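Local structure of chromosome replication initiation protein (Geobacillus kaustophilus hta426, 2VN2) at the interface of chains A and B. The protein takes part in primosome assembly at the start of chromosome replication, the fragment here being its N-terminal domain, which probably serves in self-association. Residues are numbered along the deposited sequence; one frame, centred on the assembly and turned at random. Chains: chain A/B, Chromosome replication initiation protein.

The interface of chains A and B. Residues chain A 36, 40, 43, 60-61; chain B 22-23, 25-26, 35.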
ATOM      1  N   VAL A  36     -11.096  -5.626   9.817  1.00 19.30           N
ATOM      2  CA  VAL A  36     -10.993  -4.208   9.977  1.00 18.82           C
ATOM      3  C   VAL A  36     -10.292  -3.886  11.323  1.00 19.75           C
ATOM      4  O   VAL A  36      -9.538  -2.933  11.414  1.00 18.10           O
ATOM      5  CB  VAL A  36     -12.366  -3.535   9.833  1.00 19.20           C
ATOM      6  CG1 VAL A  36     -12.215  -1.886   9.987  1.00 19.00           C
ATOM      7  CG2 VAL A  36     -13.002  -3.896   8.501  1.00 15.02           C
ATOM      8  N   HIS A  40      -7.248  -1.480  11.710  1.00 20.10           N
ATOM      9  CA  HIS A  40      -6.997  -0.305  12.663  1.00 19.45           C
ATOM     10  C   HIS A  40      -5.693  -0.520  13.496  1.00 19.90           C
ATOM     11  O   HIS A  40      -4.956   0.449  13.688  1.00 19.06           O
ATOM     12  CB  HIS A  40      -8.114   0.079  13.603  1.00 19.28           C
ATOM     13  CG  HIS A  40      -9.369   0.548  12.938  1.00 21.30           C
ATOM     14  ND1 HIS A  40      -9.520   1.803  12.400  1.00 22.27           N
ATOM     15  CD2 HIS A  40     -10.542  -0.091  12.732  1.00 22.35           C
ATOM     16  CE1 HIS A  40     -10.730   1.918  11.885  1.00 22.35           C
ATOM     17  NE2 HIS A  40     -11.366   0.779  12.074  1.00 24.51           N
ATOM     18  N   SER A  43      -2.627   0.381  11.576  1.00 33.77           N
ATOM     19  CA  SER A  43      -2.611   1.827  11.410  1.00 34.08           C
ATOM     20  C   SER A  43      -2.036   2.581  12.629  1.00 33.34           C
ATOM     21  O   SER A  43      -1.306   3.555  12.477  1.00 33.92           O
ATOM     22  CB  SER A  43      -4.063   2.256  11.156  1.00 33.57           C
ATOM     23  OG  SER A  43      -4.141   3.635  10.920  1.00 36.57           O
ATOM     24  N   ARG A  60     -12.740   4.466  16.132  1.00 34.73           N
ATOM     25  CA  ARG A  60     -12.972   4.506  14.653  1.00 34.56           C
ATOM     26  C   ARG A  60     -13.821   3.334  14.136  1.00 32.16           C
ATOM     27  O   ARG A  60     -13.951   3.158  12.959  1.00 31.33           O
ATOM     28  CB  ARG A  60     -11.634   4.683  13.863  1.00 37.29           C
ATOM     29  CG  ARG A  60     -10.655   5.865  14.368  1.00 40.39           C
ATOM     30  CD  ARG A  60      -9.336   6.069  13.462  1.00 44.05           C
ATOM     31  NE  ARG A  60      -8.043   5.430  13.876  1.00 47.58           N
ATOM     32  CZ  ARG A  60      -7.276   4.462  13.253  1.00 48.70           C
ATOM     33  NH1 ARG A  60      -7.576   3.795  12.078  1.00 44.17           N
ATOM     34  NH2 ARG A  60      -6.115   4.139  13.876  1.00 48.22           N
ATOM     35  N   MET A  61     -14.432   2.530  15.018  1.00 29.95           N
ATOM     36  CA  MET A  61     -15.211   1.346  14.572  1.00 27.49           C
ATOM     37  C   MET A  61     -16.683   1.542  14.982  1.00 27.10           C
ATOM     38  O   MET A  61     -16.975   2.391  15.832  1.00 26.00           O
ATOM     39  CB  MET A  61     -14.711   0.006  15.187  1.00 24.11           C
ATOM     40  CG  MET A  61     -13.341  -0.236  15.222  1.00 23.62           C
ATOM     41  SD  MET A  61     -12.688  -1.932  15.619  1.00 16.89           S
ATOM     42  CE  MET A  61     -11.611  -0.913  16.275  1.00 22.33           C
TER
ATOM     43  N   LEU B  22     -10.100   4.516   6.332  1.00 23.65           N
ATOM     44  CA  LEU B  22     -10.103   3.746   7.615  1.00 25.70           C
ATOM     45  C   LEU B  22     -10.602   4.598   8.790  1.00 25.38           C
ATOM     46  O   LEU B  22     -11.381   4.149   9.628  1.00 26.57           O
ATOM     47  CB  LEU B  22      -8.702   3.362   7.925  1.00 26.06           C
ATOM     48  CG  LEU B  22      -8.501   2.119   8.749  1.00 29.84           C
ATOM     49  CD1 LEU B  22      -9.482   0.954   8.341  1.00 29.61           C
ATOM     50  CD2 LEU B  22      -6.978   1.724   8.695  1.00 27.78           C
ATOM     51  N   GLY B  23     -10.149   5.849   8.854  1.00 25.69           N
ATOM     52  CA  GLY B  23     -10.483   6.757   9.941  1.00 25.41           C
ATOM     53  C   GLY B  23     -11.870   7.372   9.892  1.00 26.45           C
ATOM     54  O   GLY B  23     -12.287   8.010  10.885  1.00 27.18           O
ATOM     55  N   TYR B  25     -14.876   5.919   7.778  1.00 25.64           N
ATOM     56  CA  TYR B  25     -15.950   5.135   7.214  1.00 25.79           C
ATOM     57  C   TYR B  25     -17.171   5.089   8.147  1.00 27.52           C
ATOM     58  O   TYR B  25     -18.264   5.069   7.688  1.00 28.55           O
ATOM     59  CB  TYR B  25     -15.474   3.746   6.818  1.00 22.99           C
ATOM     60  CG  TYR B  25     -15.157   2.836   8.021  1.00 21.34           C
ATOM     61  CD1 TYR B  25     -16.141   2.071   8.624  1.00 18.07           C
ATOM     62  CD2 TYR B  25     -13.846   2.764   8.561  1.00 22.75           C
ATOM     63  CE1 TYR B  25     -15.888   1.281   9.725  1.00 17.37           C
ATOM     64  CE2 TYR B  25     -13.568   1.967   9.694  1.00 21.41           C
ATOM     65  CZ  TYR B  25     -14.584   1.209  10.246  1.00 20.28           C
ATOM     66  OH  TYR B  25     -14.291   0.428  11.328  1.00 23.39           O
ATOM     67  N   LYS B  26     -16.991   5.125   9.456  1.00 30.16           N
ATOM     68  CA  LYS B  26     -18.106   4.866  10.390  1.00 33.14           C
ATOM     69  C   LYS B  26     -18.994   6.108  10.319  1.00 34.37           C
ATOM     70  O   LYS B  26     -20.217   5.962  10.277  1.00 34.18           O
ATOM     71  CB  LYS B  26     -17.622   4.540  11.822  1.00 34.41           C
ATOM     72  CG  LYS B  26     -18.639   4.842  12.966  1.00 37.01           C
ATOM     73  CD  LYS B  26     -17.946   5.422  14.283  1.00 41.81           C
ATOM     74  CE  LYS B  26     -19.101   5.866  15.298  1.00 44.16           C
ATOM     75  NZ  LYS B  26     -20.369   4.981  15.152  1.00 43.69           N
ATOM     76  N   LEU B  35     -17.204  -1.874   4.483  1.00 21.75           N
ATOM     77  CA  LEU B  35     -15.782  -1.612   4.263  1.00 22.86           C
ATOM     78  C   LEU B  35     -15.033  -2.814   3.576  1.00 22.93           C
ATOM     79  O   LEU B  35     -14.487  -2.665   2.436  1.00 22.00           O
ATOM     80  CB  LEU B  35     -15.064  -1.103   5.549  1.00 21.66           C
ATOM     81  CG  LEU B  35     -13.597  -0.713   5.350  1.00 22.62           C
ATOM     82  CD1 LEU B  35     -13.550   0.521   4.322  1.00 22.85           C
ATOM     83  CD2 LEU B  35     -12.930  -0.259   6.657  1.00 24.69           C
TER
HETATM   84  O   HOH W   1     -13.478   5.258  11.324  1.00 40.06           O
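A:His40 and B:Tyr25 meet tip to tip across this patch of the two-fold A–B interface, which joins two DnaD N-terminal domains and may reflect self-association in solution. The imidazole NE2 of A:His40 lies 3.0 Å from the phenol OH of B:Tyr25, and the angle of 172° at the hydrogen marks an almost straight hydrogen bond, although which partner donates is not decided. The rings meet edge to edge, their planes turned by about 30°, with CZ near the imidazole plane. B:Tyr25 reaches this point with CG in the crowded position between its backbone N and carbonyl carbon (chi1 71°). The backbone O of A:Arg60 sits above the end of the phenol, 3.2 Å from B:Tyr25 OH, where a hydrogen bond is doubtful.

Packing is tightest around this pair. B:Leu22 CD1 lies 3.9 Å over one imidazole face of A:His40, towards the rim. In the ring plane, the guanidinium NH1 of A:Arg60 is 2.8 Å from A:His40 ND1 and is likely to fix the ring's rotation, turning NE2 towards the phenol. B:Leu35 CD2 covers one face of the B:Tyr25 ring near its rim, and A:Val36 CG1 meets that methyl while pointing at the phenol OH. B:Gly23 CA packs under the A:Arg60 chain, 3.8 Å from its CD. An alanine in place of A:His40 would probably leave the B:Tyr25 hydroxyl without its imidazole mate and open a gap beside B:Leu22.

The looser side is that of B:Lys26, which hides just 14 Å². Its twice-bent chain passes A:Met61 O with the CD methylene at 3.5 Å. Nearby, a water bridges two backbone carbonyls, 2.7 Å from A:Arg60 O and 2.9 Å from B:Leu22 O.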